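Long-range contacts in monovalent Na+/H+ antiporter subunit D (Dietzia sp. DQ12-45-1b, PDB 7D3U), which probably serves as an antiporter-like membrane subunit of the Mrp complex, a bacterial pump that exchanges sodium ions for protons: residues L177-A182 with T210-F215; G198-D203 with A262-G267; P142-M147 with L165-N170. All blocks are in the same frame, centred on the assembly; numbering follows the deposited sequence.

Contact 1 (L177-A182 with T210-F215); sequences LLIGVA and TALVLF. With LMT (dodecyl-beta-D-maltoside), chain N.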
ATOM      1  N   LEU A 177       1.128  -8.540  13.012  1.00 62.80           N
ATOM      2  CA  LEU A 177       1.074  -7.460  13.992  1.00 62.80           C
ATOM      3  C   LEU A 177       0.380  -7.916  15.265  1.00 62.80           C
ATOM      4  O   LEU A 177       0.797  -7.562  16.374  1.00 62.80           O
ATOM      5  CB  LEU A 177       0.353  -6.252  13.393  1.00 62.80           C
ATOM      6  CG  LEU A 177       0.747  -4.835  13.810  1.00 62.80           C
ATOM      7  CD1 LEU A 177       0.045  -3.838  12.912  1.00 62.80           C
ATOM      8  CD2 LEU A 177       0.408  -4.558  15.261  1.00 62.80           C
ATOM      9  N   LEU A 178      -0.682  -8.709  15.126  1.00 62.97           N
ATOM     10  CA  LEU A 178      -1.397  -9.197  16.299  1.00 62.97           C
ATOM     11  C   LEU A 178      -0.533 -10.150  17.116  1.00 62.97           C
ATOM     12  O   LEU A 178      -0.529 -10.089  18.349  1.00 62.97           O
ATOM     13  CB  LEU A 178      -2.689  -9.886  15.871  1.00 62.97           C
ATOM     14  CG  LEU A 178      -3.557 -10.409  17.009  1.00 62.97           C
ATOM     15  CD1 LEU A 178      -4.051  -9.250  17.847  1.00 62.97           C
ATOM     16  CD2 LEU A 178      -4.713 -11.211  16.458  1.00 62.97           C
ATOM     17  N   ILE A 179       0.208 -11.032  16.446  1.00 63.89           N
ATOM     18  CA  ILE A 179       1.102 -11.940  17.155  1.00 63.89           C
ATOM     19  C   ILE A 179       2.217 -11.163  17.842  1.00 63.89           C
ATOM     20  O   ILE A 179       2.626 -11.493  18.961  1.00 63.89           O
ATOM     21  CB  ILE A 179       1.659 -13.002  16.189  1.00 63.89           C
ATOM     22  CG1 ILE A 179       0.529 -13.876  15.653  1.00 63.89           C
ATOM     23  CG2 ILE A 179       2.702 -13.862  16.877  1.00 63.89           C
ATOM     24  CD1 ILE A 179       0.991 -14.923  14.677  1.00 63.89           C
ATOM     25  N   GLY A 180       2.718 -10.111  17.193  1.00 64.78           N
ATOM     26  CA  GLY A 180       3.731  -9.285  17.826  1.00 64.78           C
ATOM     27  C   GLY A 180       3.210  -8.570  19.058  1.00 64.78           C
ATOM     28  O   GLY A 180       3.894  -8.494  20.080  1.00 64.78           O
ATOM     29  N   VAL A 181       1.989  -8.037  18.975  1.00 64.23           N
ATOM     30  CA  VAL A 181       1.371  -7.401  20.136  1.00 64.23           C
ATOM     31  C   VAL A 181       1.161  -8.421  21.247  1.00 64.23           C
ATOM     32  O   VAL A 181       1.360  -8.126  22.431  1.00 64.23           O
ATOM     33  CB  VAL A 181       0.052  -6.722  19.727  1.00 64.23           C
ATOM     34  CG1 VAL A 181      -0.806  -6.432  20.943  1.00 64.23           C
ATOM     35  CG2 VAL A 181       0.333  -5.447  18.957  1.00 64.23           C
ATOM     36  N   ALA A 182       0.771  -9.644  20.882  1.00 64.45           N
ATOM     37  CA  ALA A 182       0.588 -10.691  21.878  1.00 64.45           C
ATOM     38  C   ALA A 182       1.900 -11.026  22.572  1.00 64.45           C
ATOM     39  O   ALA A 182       1.938 -11.196  23.793  1.00 64.45           O
ATOM     40  CB  ALA A 182      -0.002 -11.939  21.224  1.00 64.45           C
ATOM     41  N   THR A 210       8.969  -6.697  19.252  1.00 69.08           N
ATOM     42  CA  THR A 210       8.847  -5.391  18.618  1.00 69.08           C
ATOM     43  C   THR A 210       9.371  -5.420  17.189  1.00 69.08           C
ATOM     44  O   THR A 210       8.864  -4.690  16.333  1.00 69.08           O
ATOM     45  CB  THR A 210       9.583  -4.333  19.436  1.00 69.08           C
ATOM     46  OG1 THR A 210       9.288  -4.515  20.824  1.00 69.08           O
ATOM     47  CG2 THR A 210       9.136  -2.948  19.020  1.00 69.08           C
ATOM     48  N   ALA A 211      10.362  -6.267  16.907  1.00 68.07           N
ATOM     49  CA  ALA A 211      10.802  -6.449  15.530  1.00 68.07           C
ATOM     50  C   ALA A 211       9.723  -7.125  14.700  1.00 68.07           C
ATOM     51  O   ALA A 211       9.558  -6.812  13.520  1.00 68.07           O
ATOM     52  CB  ALA A 211      12.095  -7.258  15.491  1.00 68.07           C
ATOM     53  N   LEU A 212       8.974  -8.049  15.302  1.00 66.82           N
ATOM     54  CA  LEU A 212       7.833  -8.644  14.611  1.00 66.82           C
ATOM     55  C   LEU A 212       6.781  -7.592  14.284  1.00 66.82           C
ATOM     56  O   LEU A 212       6.227  -7.573  13.177  1.00 66.82           O
ATOM     57  CB  LEU A 212       7.222  -9.754  15.463  1.00 66.82           C
ATOM     58  CG  LEU A 212       7.370 -11.188  14.962  1.00 66.82           C
ATOM     59  CD1 LEU A 212       6.483 -12.118  15.766  1.00 66.82           C
ATOM     60  CD2 LEU A 212       7.030 -11.271  13.489  1.00 66.82           C
ATOM     61  N   VAL A 213       6.492  -6.708  15.240  1.00 64.44           N
ATOM     62  CA  VAL A 213       5.526  -5.636  14.996  1.00 64.44           C
ATOM     63  C   VAL A 213       6.022  -4.710  13.890  1.00 64.44           C
ATOM     64  O   VAL A 213       5.268  -4.345  12.977  1.00 64.44           O
ATOM     65  CB  VAL A 213       5.245  -4.864  16.297  1.00 64.44           C
ATOM     66  CG1 VAL A 213       4.379  -3.654  16.016  1.00 64.44           C
ATOM     67  CG2 VAL A 213       4.578  -5.768  17.310  1.00 64.44           C
ATOM     68  N   LEU A 214       7.294  -4.312  13.957  1.00 65.93           N
ATOM     69  CA  LEU A 214       7.861  -3.448  12.930  1.00 65.93           C
ATOM     70  C   LEU A 214       7.892  -4.135  11.574  1.00 65.93           C
ATOM     71  O   LEU A 214       7.743  -3.475  10.546  1.00 65.93           O
ATOM     72  CB  LEU A 214       9.268  -3.008  13.332  1.00 65.93           C
ATOM     73  CG  LEU A 214       9.360  -2.044  14.512  1.00 65.93           C
ATOM     74  CD1 LEU A 214      10.803  -1.696  14.799  1.00 65.93           C
ATOM     75  CD2 LEU A 214       8.557  -0.796  14.225  1.00 65.93           C
ATOM     76  N   PHE A 215       8.056  -5.456  11.549  1.00 67.41           N
ATOM     77  CA  PHE A 215       8.069  -6.173  10.280  1.00 67.41           C
ATOM     78  C   PHE A 215       6.671  -6.261   9.690  1.00 67.41           C
ATOM     79  O   PHE A 215       6.499  -6.157   8.471  1.00 67.41           O
ATOM     80  CB  PHE A 215       8.670  -7.563  10.479  1.00 67.41           C
ATOM     81  CG  PHE A 215       8.392  -8.514   9.358  1.00 67.41           C
ATOM     82  CD1 PHE A 215       8.772  -8.212   8.064  1.00 67.41           C
ATOM     83  CD2 PHE A 215       7.763  -9.719   9.601  1.00 67.41           C
ATOM     84  CE1 PHE A 215       8.517  -9.089   7.033  1.00 67.41           C
ATOM     85  CE2 PHE A 215       7.509 -10.600   8.575  1.00 67.41           C
ATOM     86  CZ  PHE A 215       7.890 -10.286   7.290  1.00 67.41           C
TER
HETATM   87  C1B LMT N 608      26.604  -7.366  17.279  1.00 82.03           C
HETATM   88  C2B LMT N 608      27.188  -8.590  18.005  1.00 82.03           C
HETATM   89  C3B LMT N 608      28.070  -8.148  19.189  1.00 82.03           C
HETATM   90  C4B LMT N 608      27.311  -7.174  20.126  1.00 82.03           C
HETATM   91  C5B LMT N 608      26.593  -6.123  19.260  1.00 82.03           C
HETATM   92  C6B LMT N 608      26.827  -4.729  19.830  1.00 82.03           C
HETATM   93  O1B LMT N 608      25.223  -7.473  17.278  1.00 82.03           O
HETATM   94  O2B LMT N 608      26.128  -9.335  18.447  1.00 82.03           O
HETATM   95  O3B LMT N 608      29.269  -7.638  18.762  1.00 82.03           O
HETATM   96  O4' LMT N 608      26.382  -7.850  20.881  1.00 82.03           O
HETATM   97  O5B LMT N 608      26.987  -6.186  17.912  1.00 82.03           O
HETATM   98  O6B LMT N 608      26.340  -3.781  18.970  1.00 82.03           O
HETATM   99  C1' LMT N 608      21.872  -7.743  15.003  1.00 82.03           C
HETATM  100  C2' LMT N 608      22.926  -8.798  14.640  1.00 82.03           C
HETATM  101  C3' LMT N 608      24.060  -8.812  15.698  1.00 82.03           C
HETATM  102  C4' LMT N 608      24.561  -7.398  16.040  1.00 82.03           C
HETATM  103  C5' LMT N 608      23.312  -6.519  16.255  1.00 82.03           C
HETATM  104  C6' LMT N 608      23.621  -5.109  16.674  1.00 82.03           C
HETATM  105  O1' LMT N 608      20.956  -7.623  14.004  1.00 82.03           O
HETATM  106  O2' LMT N 608      22.317 -10.023  14.646  1.00 82.03           O
HETATM  107  O3' LMT N 608      25.104  -9.571  15.262  1.00 82.03           O
HETATM  108  O5' LMT N 608      22.522  -6.497  15.105  1.00 82.03           O
HETATM  109  O6' LMT N 608      24.548  -4.645  15.778  1.00 82.03           O
HETATM  110  C1  LMT N 608      19.662  -8.051  14.345  1.00 82.03           C
HETATM  111  C2  LMT N 608      18.781  -7.433  13.305  1.00 82.03           C
HETATM  112  C3  LMT N 608      17.455  -8.077  13.092  1.00 82.03           C
HETATM  113  C4  LMT N 608      16.932  -7.573  11.777  1.00 82.03           C
HETATM  114  C5  LMT N 608      15.655  -8.254  11.435  1.00 82.03           C
HETATM  115  C6  LMT N 608      14.474  -7.508  11.950  1.00 82.03           C
HETATM  116  C7  LMT N 608      13.587  -7.120  10.807  1.00 82.03           C
HETATM  117  C8  LMT N 608      12.693  -6.020  11.254  1.00 82.03           C
HETATM  118  C9  LMT N 608      11.958  -5.347  10.148  1.00 82.03           C
HETATM  119  C10 LMT N 608      12.256  -3.881  10.247  1.00 82.03           C
HETATM  120  C11 LMT N 608      11.298  -3.081   9.428  1.00 82.03           C
HETATM  121  C12 LMT N 608      11.466  -1.620   9.658  1.00 82.03           C

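Contact 2 (G198-D203 with A262-G267); sequences GAASED and AVIFDG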
ATOM      1  N   GLY A 198      10.890   2.057  27.308  1.00 76.23           N
ATOM      2  CA  GLY A 198      12.210   1.621  26.912  1.00 76.23           C
ATOM      3  C   GLY A 198      12.337   0.120  26.797  1.00 76.23           C
ATOM      4  O   GLY A 198      13.450  -0.409  26.745  1.00 76.23           O
ATOM      5  N   ALA A 199      11.208  -0.584  26.741  1.00 77.16           N
ATOM      6  CA  ALA A 199      11.252  -2.037  26.813  1.00 77.16           C
ATOM      7  C   ALA A 199      11.621  -2.645  25.469  1.00 77.16           C
ATOM      8  O   ALA A 199      10.944  -3.553  24.982  1.00 77.16           O
ATOM      9  CB  ALA A 199       9.910  -2.589  27.292  1.00 77.16           C
ATOM     10  N   ALA A 200      12.684  -2.135  24.855  1.00 77.14           N
ATOM     11  CA  ALA A 200      13.350  -2.820  23.754  1.00 77.14           C
ATOM     12  C   ALA A 200      14.864  -2.726  23.817  1.00 77.14           C
ATOM     13  O   ALA A 200      15.538  -3.497  23.128  1.00 77.14           O
ATOM     14  CB  ALA A 200      12.871  -2.276  22.405  1.00 77.14           C
ATOM     15  N   SER A 201      15.423  -1.816  24.611  1.00 81.72           N
ATOM     16  CA  SER A 201      16.853  -1.734  24.852  1.00 81.72           C
ATOM     17  C   SER A 201      17.233  -2.282  26.219  1.00 81.72           C
ATOM     18  O   SER A 201      18.381  -2.123  26.645  1.00 81.72           O
ATOM     19  CB  SER A 201      17.324  -0.285  24.717  1.00 81.72           C
ATOM     20  OG  SER A 201      16.596   0.387  23.706  1.00 81.72           O
ATOM     21  N   GLU A 202      16.295  -2.922  26.912  1.00 84.35           N
ATOM     22  CA  GLU A 202      16.542  -3.524  28.215  1.00 84.35           C
ATOM     23  C   GLU A 202      16.666  -5.037  28.144  1.00 84.35           C
ATOM     24  O   GLU A 202      17.433  -5.629  28.909  1.00 84.35           O
ATOM     25  CB  GLU A 202      15.422  -3.152  29.191  1.00 84.35           C
ATOM     26  CG  GLU A 202      15.269  -1.658  29.424  1.00 84.35           C
ATOM     27  CD  GLU A 202      14.004  -1.314  30.186  1.00 84.35           C
ATOM     28  OE1 GLU A 202      13.164  -2.215  30.390  1.00 84.35           O
ATOM     29  OE2 GLU A 202      13.850  -0.140  30.582  1.00 84.35           O
ATOM     30  N   ASP A 203      15.926  -5.679  27.243  1.00 81.16           N
ATOM     31  CA  ASP A 203      16.027  -7.115  27.041  1.00 81.16           C
ATOM     32  C   ASP A 203      15.602  -7.439  25.619  1.00 81.16           C
ATOM     33  O   ASP A 203      14.637  -6.867  25.106  1.00 81.16           O
ATOM     34  CB  ASP A 203      15.171  -7.889  28.048  1.00 81.16           C
ATOM     35  CG  ASP A 203      13.721  -7.464  28.027  1.00 81.16           C
ATOM     36  OD1 ASP A 203      13.445  -6.315  27.624  1.00 81.16           O
ATOM     37  OD2 ASP A 203      12.857  -8.277  28.419  1.00 81.16           O
ATOM     38  N   ALA A 262      10.577   5.047  18.002  1.00 68.65           N
ATOM     39  CA  ALA A 262      10.999   6.195  18.789  1.00 68.65           C
ATOM     40  C   ALA A 262      10.671   6.014  20.263  1.00 68.65           C
ATOM     41  O   ALA A 262      11.462   6.406  21.127  1.00 68.65           O
ATOM     42  CB  ALA A 262      10.347   7.466  18.254  1.00 68.65           C
ATOM     43  N   VAL A 263       9.519   5.425  20.572  1.00 68.97           N
ATOM     44  CA  VAL A 263       9.113   5.261  21.962  1.00 68.97           C
ATOM     45  C   VAL A 263       9.624   3.937  22.506  1.00 68.97           C
ATOM     46  O   VAL A 263      10.433   3.913  23.438  1.00 68.97           O
ATOM     47  CB  VAL A 263       7.586   5.357  22.109  1.00 68.97           C
ATOM     48  CG1 VAL A 263       7.191   5.111  23.545  1.00 68.97           C
ATOM     49  CG2 VAL A 263       7.102   6.715  21.647  1.00 68.97           C
ATOM     50  N   ILE A 264       9.171   2.825  21.923  1.00 70.90           N
ATOM     51  CA  ILE A 264       9.511   1.510  22.464  1.00 70.90           C
ATOM     52  C   ILE A 264      11.013   1.270  22.376  1.00 70.90           C
ATOM     53  O   ILE A 264      11.692   1.079  23.392  1.00 70.90           O
ATOM     54  CB  ILE A 264       8.724   0.406  21.742  1.00 70.90           C
ATOM     55  CG1 ILE A 264       7.238   0.519  22.070  1.00 70.90           C
ATOM     56  CG2 ILE A 264       9.239  -0.957  22.149  1.00 70.90           C
ATOM     57  CD1 ILE A 264       6.411  -0.600  21.507  1.00 70.90           C
ATOM     58  N   PHE A 265      11.555   1.282  21.159  1.00 72.78           N
ATOM     59  CA  PHE A 265      12.980   1.046  20.976  1.00 72.78           C
ATOM     60  C   PHE A 265      13.841   2.190  21.486  1.00 72.78           C
ATOM     61  O   PHE A 265      15.057   2.010  21.617  1.00 72.78           O
ATOM     62  CB  PHE A 265      13.286   0.795  19.503  1.00 72.78           C
ATOM     63  CG  PHE A 265      13.414  -0.654  19.153  1.00 72.78           C
ATOM     64  CD1 PHE A 265      14.563  -1.351  19.463  1.00 72.78           C
ATOM     65  CD2 PHE A 265      12.388  -1.317  18.510  1.00 72.78           C
ATOM     66  CE1 PHE A 265      14.683  -2.684  19.143  1.00 72.78           C
ATOM     67  CE2 PHE A 265      12.508  -2.645  18.187  1.00 72.78           C
ATOM     68  CZ  PHE A 265      13.654  -3.330  18.503  1.00 72.78           C
ATOM     69  N   ASP A 266      13.251   3.353  21.759  1.00 75.48           N
ATOM     70  CA  ASP A 266      13.957   4.519  22.285  1.00 75.48           C
ATOM     71  C   ASP A 266      15.057   5.012  21.352  1.00 75.48           C
ATOM     72  O   ASP A 266      15.956   5.739  21.784  1.00 75.48           O
ATOM     73  CB  ASP A 266      14.541   4.234  23.672  1.00 75.48           C
ATOM     74  CG  ASP A 266      14.538   5.453  24.563  1.00 75.48           C
ATOM     75  OD1 ASP A 266      13.442   5.979  24.846  1.00 75.48           O
ATOM     76  OD2 ASP A 266      15.633   5.885  24.979  1.00 75.48           O
ATOM     77  N   GLY A 267      14.998   4.647  20.073  1.00 77.38           N
ATOM     78  CA  GLY A 267      16.068   4.978  19.154  1.00 77.38           C
ATOM     79  C   GLY A 267      17.372   4.367  19.615  1.00 77.38           C
ATOM     80  O   GLY A 267      18.349   5.080  19.861  1.00 77.38           O
TER

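Contact 3 (P142-M147 with L165-N170); sequences PSYGLM and LYISVN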
ATOM      1  N   PRO A 142     -13.042  -0.954   5.115  1.00 68.19           N
ATOM      2  CA  PRO A 142     -13.663  -0.109   4.085  1.00 68.19           C
ATOM      3  C   PRO A 142     -12.784   0.085   2.875  1.00 68.19           C
ATOM      4  O   PRO A 142     -13.298   0.430   1.806  1.00 68.19           O
ATOM      5  CB  PRO A 142     -13.906   1.218   4.814  1.00 68.19           C
ATOM      6  CG  PRO A 142     -13.873   0.879   6.249  1.00 68.19           C
ATOM      7  CD  PRO A 142     -12.875  -0.216   6.373  1.00 68.19           C
ATOM      8  N   SER A 143     -11.475  -0.117   3.006  1.00 69.06           N
ATOM      9  CA  SER A 143     -10.610  -0.055   1.838  1.00 69.06           C
ATOM     10  C   SER A 143     -10.917  -1.190   0.874  1.00 69.06           C
ATOM     11  O   SER A 143     -10.864  -1.005  -0.346  1.00 69.06           O
ATOM     12  CB  SER A 143      -9.148  -0.096   2.263  1.00 69.06           C
ATOM     13  OG  SER A 143      -8.929   0.699   3.413  1.00 69.06           O
ATOM     14  N   TYR A 144     -11.243  -2.370   1.402  1.00 69.40           N
ATOM     15  CA  TYR A 144     -11.571  -3.495   0.537  1.00 69.40           C
ATOM     16  C   TYR A 144     -12.875  -3.259  -0.208  1.00 69.40           C
ATOM     17  O   TYR A 144     -13.019  -3.692  -1.357  1.00 69.40           O
ATOM     18  CB  TYR A 144     -11.651  -4.784   1.352  1.00 69.40           C
ATOM     19  CG  TYR A 144     -10.426  -5.063   2.194  1.00 69.40           C
ATOM     20  CD1 TYR A 144      -9.181  -4.566   1.835  1.00 69.40           C
ATOM     21  CD2 TYR A 144     -10.516  -5.828   3.347  1.00 69.40           C
ATOM     22  CE1 TYR A 144      -8.064  -4.819   2.601  1.00 69.40           C
ATOM     23  CE2 TYR A 144      -9.404  -6.088   4.119  1.00 69.40           C
ATOM     24  CZ  TYR A 144      -8.181  -5.581   3.742  1.00 69.40           C
ATOM     25  OH  TYR A 144      -7.069  -5.837   4.509  1.00 69.40           O
ATOM     26  N   GLY A 145     -13.833  -2.579   0.422  1.00 69.65           N
ATOM     27  CA  GLY A 145     -15.055  -2.229  -0.275  1.00 69.65           C
ATOM     28  C   GLY A 145     -14.842  -1.177  -1.341  1.00 69.65           C
ATOM     29  O   GLY A 145     -15.499  -1.205  -2.385  1.00 69.65           O
ATOM     30  N   LEU A 146     -13.922  -0.240  -1.102  1.00 69.62           N
ATOM     31  CA  LEU A 146     -13.631   0.792  -2.088  1.00 69.62           C
ATOM     32  C   LEU A 146     -12.885   0.246  -3.296  1.00 69.62           C
ATOM     33  O   LEU A 146     -12.906   0.877  -4.357  1.00 69.62           O
ATOM     34  CB  LEU A 146     -12.820   1.919  -1.450  1.00 69.62           C
ATOM     35  CG  LEU A 146     -13.566   2.831  -0.480  1.00 69.62           C
ATOM     36  CD1 LEU A 146     -12.635   3.894   0.069  1.00 69.62           C
ATOM     37  CD2 LEU A 146     -14.753   3.464  -1.169  1.00 69.62           C
ATOM     38  N   MET A 147     -12.228  -0.906  -3.164  1.00 73.13           N
ATOM     39  CA  MET A 147     -11.542  -1.501  -4.302  1.00 73.13           C
ATOM     40  C   MET A 147     -12.504  -2.072  -5.332  1.00 73.13           C
ATOM     41  O   MET A 147     -12.083  -2.351  -6.459  1.00 73.13           O
ATOM     42  CB  MET A 147     -10.583  -2.592  -3.828  1.00 73.13           C
ATOM     43  CG  MET A 147      -9.463  -2.079  -2.946  1.00 73.13           C
ATOM     44  SD  MET A 147      -8.293  -3.366  -2.489  1.00 73.13           S
ATOM     45  CE  MET A 147      -7.600  -3.758  -4.090  1.00 73.13           C
ATOM     46  N   LEU A 165      -5.114 -10.407  -3.636  1.00 68.44           N
ATOM     47  CA  LEU A 165      -3.725 -10.256  -3.212  1.00 68.44           C
ATOM     48  C   LEU A 165      -3.597  -9.233  -2.090  1.00 68.44           C
ATOM     49  O   LEU A 165      -2.886  -9.464  -1.103  1.00 68.44           O
ATOM     50  CB  LEU A 165      -2.862  -9.852  -4.404  1.00 68.44           C
ATOM     51  CG  LEU A 165      -1.449  -9.384  -4.078  1.00 68.44           C
ATOM     52  CD1 LEU A 165      -0.672 -10.508  -3.430  1.00 68.44           C
ATOM     53  CD2 LEU A 165      -0.756  -8.901  -5.334  1.00 68.44           C
ATOM     54  N   TYR A 166      -4.283  -8.098  -2.229  1.00 70.52           N
ATOM     55  CA  TYR A 166      -4.241  -7.045  -1.221  1.00 70.52           C
ATOM     56  C   TYR A 166      -4.697  -7.566   0.133  1.00 70.52           C
ATOM     57  O   TYR A 166      -3.980  -7.456   1.134  1.00 70.52           O
ATOM     58  CB  TYR A 166      -5.118  -5.880  -1.677  1.00 70.52           C
ATOM     59  CG  TYR A 166      -4.855  -4.578  -0.968  1.00 70.52           C
ATOM     60  CD1 TYR A 166      -3.844  -3.732  -1.391  1.00 70.52           C
ATOM     61  CD2 TYR A 166      -5.624  -4.188   0.118  1.00 70.52           C
ATOM     62  CE1 TYR A 166      -3.602  -2.538  -0.752  1.00 70.52           C
ATOM     63  CE2 TYR A 166      -5.388  -2.996   0.765  1.00 70.52           C
ATOM     64  CZ  TYR A 166      -4.374  -2.175   0.325  1.00 70.52           C
ATOM     65  OH  TYR A 166      -4.127  -0.984   0.960  1.00 70.52           O
ATOM     66  N   ILE A 167      -5.898  -8.143   0.180  1.00 68.16           N
ATOM     67  CA  ILE A 167      -6.451  -8.612   1.447  1.00 68.16           C
ATOM     68  C   ILE A 167      -5.621  -9.756   2.008  1.00 68.16           C
ATOM     69  O   ILE A 167      -5.449  -9.877   3.226  1.00 68.16           O
ATOM     70  CB  ILE A 167      -7.924  -9.014   1.263  1.00 68.16           C
ATOM     71  CG1 ILE A 167      -8.707  -7.834   0.700  1.00 68.16           C
ATOM     72  CG2 ILE A 167      -8.526  -9.455   2.580  1.00 68.16           C
ATOM     73  CD1 ILE A 167     -10.006  -8.221   0.090  1.00 68.16           C
ATOM     74  N   SER A 168      -5.079 -10.607   1.136  1.00 69.92           N
ATOM     75  CA  SER A 168      -4.292 -11.739   1.606  1.00 69.92           C
ATOM     76  C   SER A 168      -3.016 -11.272   2.290  1.00 69.92           C
ATOM     77  O   SER A 168      -2.739 -11.653   3.432  1.00 69.92           O
ATOM     78  CB  SER A 168      -3.975 -12.670   0.440  1.00 69.92           C
ATOM     79  OG  SER A 168      -5.075 -13.515   0.156  1.00 69.92           O
ATOM     80  N   VAL A 169      -2.223 -10.439   1.611  1.00 67.82           N
ATOM     81  CA  VAL A 169      -0.979  -9.966   2.217  1.00 67.82           C
ATOM     82  C   VAL A 169      -1.198  -8.891   3.264  1.00 67.82           C
ATOM     83  O   VAL A 169      -0.240  -8.502   3.942  1.00 67.82           O
ATOM     84  CB  VAL A 169      -0.009  -9.401   1.168  1.00 67.82           C
ATOM     85  CG1 VAL A 169       0.247 -10.420   0.079  1.00 67.82           C
ATOM     86  CG2 VAL A 169      -0.578  -8.129   0.600  1.00 67.82           C
ATOM     87  N   ASN A 170      -2.421  -8.387   3.414  1.00 67.49           N
ATOM     88  CA  ASN A 170      -2.727  -7.449   4.487  1.00 67.49           C
ATOM     89  C   ASN A 170      -3.344  -8.130   5.700  1.00 67.49           C
ATOM     90  O   ASN A 170      -3.078  -7.720   6.832  1.00 67.49           O
ATOM     91  CB  ASN A 170      -3.663  -6.350   3.985  1.00 67.49           C
ATOM     92  CG  ASN A 170      -2.916  -5.109   3.554  1.00 67.49           C
ATOM     93  OD1 ASN A 170      -3.229  -4.503   2.531  1.00 67.49           O
ATOM     94  ND2 ASN A 170      -1.916  -4.724   4.335  1.00 67.49           N
TER

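Contact 1 (L177-A182 with T210-F215)
Val213 lays its CG2 methyl against the bare backbone of Gly180, 3.6 Å from Gly180 C and 3.7 Å from Gly180 CA. Its chi1 of 173° sets CG1 anti to the backbone N and CG2 anti to the carbonyl carbon, so the two methyls part: CG2 rests against Gly180, while CG1 reaches Leu177. There the meeting is oblique, with Leu177 CD2 4.1 Å from Val213 CG1. Gly180 lets the backbones come this near, since a CB on it would point at the partner and collide with Val213 CG2. The two segments are pieces of the transmembrane helices 157-187 and 204-221, packed as an antiparallel pair; their axes approach to 7.9 Å, with an angle of 159° between directions. Next to this, Gly180 CA lies 4.2 Å from Leu212 CB, and Ile179 CG2 touches Leu212 CD1 at 4.3 Å. Beyond the pair, Leu177 leans on Phe132 of helix 129-146, whereas Leu212 packs on Leu580 of subunit A. The alkyl tail of a bound dodecyl-maltoside passes obliquely over the other side of helix 204-221, its C11 3.7 Å from Leu214 O.

Contact 2 (G198-D203 with A262-G267)
An inverse gamma turn centred on Ala199 shapes the loop 198-203, which lies beside the chain around the C-terminal end of helix 249-263, where Asp266 takes positive phi. Packing is tight around Ala200, whose CB points at the partner and makes a CH-pi contact: it sits 3.6 Å from the centroid of the Phe265 ring, 17° off the normal, displaced toward the rim near CD1. The same methyl also meets Ile264 CG2 at 3.9 Å, so it fills the angle between an aromatic face and an aliphatic branch. CG2 faces it because Ile264 chi1 places that branch anti to the backbone N. Close by, Gly198 CA makes a CA-H...O approach to Ile264 O. Phe265 reaches on to Leu214 of helix 204-221, and its ring meets those of Tyr261 and Tyr271. An alanine at Phe265 would probably weaken the packing of the loop 198-203, since the ring face under Ala200 and the apolar contacts with helix 204-221 would be gone. Toward solvent the contact is slacker. Asp266 is exposed and its CB comes no nearer than 4.4 Å to Ser201 OG. Ser201 OG lies 3.1 Å from Phe265 O, but the angle is too poor for a hydrogen bond.

Contact 3 (P142-M147 with L165-N170)
This is a buried contact between two antiparallel transmembrane helices, 129-146 and 157-187, that is carried by side chains, chiefly two tyrosines, an isoleucine and a methionine, rather than by close backbones. The evidence is in the spacing: the axes of the short segments come no nearer than 11.0 Å, running at 164° to each other, and the nearest CA atoms, those of Tyr144 and Ile167, are 7.3 Å apart. Tyr144 spans the gap. Ile167 CG1 stands over the middle of its ring in a CH-pi contact, 3.4 Å from the centroid and 9° off the normal, and Ile167 CG2 covers the CE2 side of the ring. At the phenol tip, Tyr144 OH rests 3.5 Å from Asn170 CB. Tyr166 approaches at the rim instead: Tyr144 CE1 and Tyr166 CD2 are 3.5 Å apart, each near the plane of the other ring, so the rings meet edge to edge, the side chains crossing at about a right angle. Met147, bent at chi3, brings its sulfur obliquely to Tyr166, with SD 4.3 Å from the ring centroid, a Met-aromatic contact. Within 165-170, Asn170 OD1 lies over one face of Tyr166, toward the rim. Around this cluster, Met147 packs on Phe245 of helix 239-245 and Tyr166 meets the ring of Trp229 of helix 228-231; Pro142, where helix 129-146 is kinked, leans on helix 109-125, and Tyr85 of subunit C touches both Tyr144 and Ile167.

How the contacts relate
From the N terminus, contact 3 comes first, closing 17 residues that include the turn from helix 129-146 into helix 157-187. Farther along helix 157-187, contact 1 closes over 27 residues, from the end of that helix through the loop into the first turns of helix 204-221. Contact 2 begins inside that loop and ends after helix 249-263, closing 58 residues; its segments alternate with those of contact 1, so the two cross. They also touch: Thr210 CG2 lies 3.5 Å from Phe265 CE2. Contact 3 shares helix 157-187 with contact 1 but touches neither. Together they join helix 129-146 to 157-187, that helix to 204-221, and the loop between the last two to the end of helix 249-263.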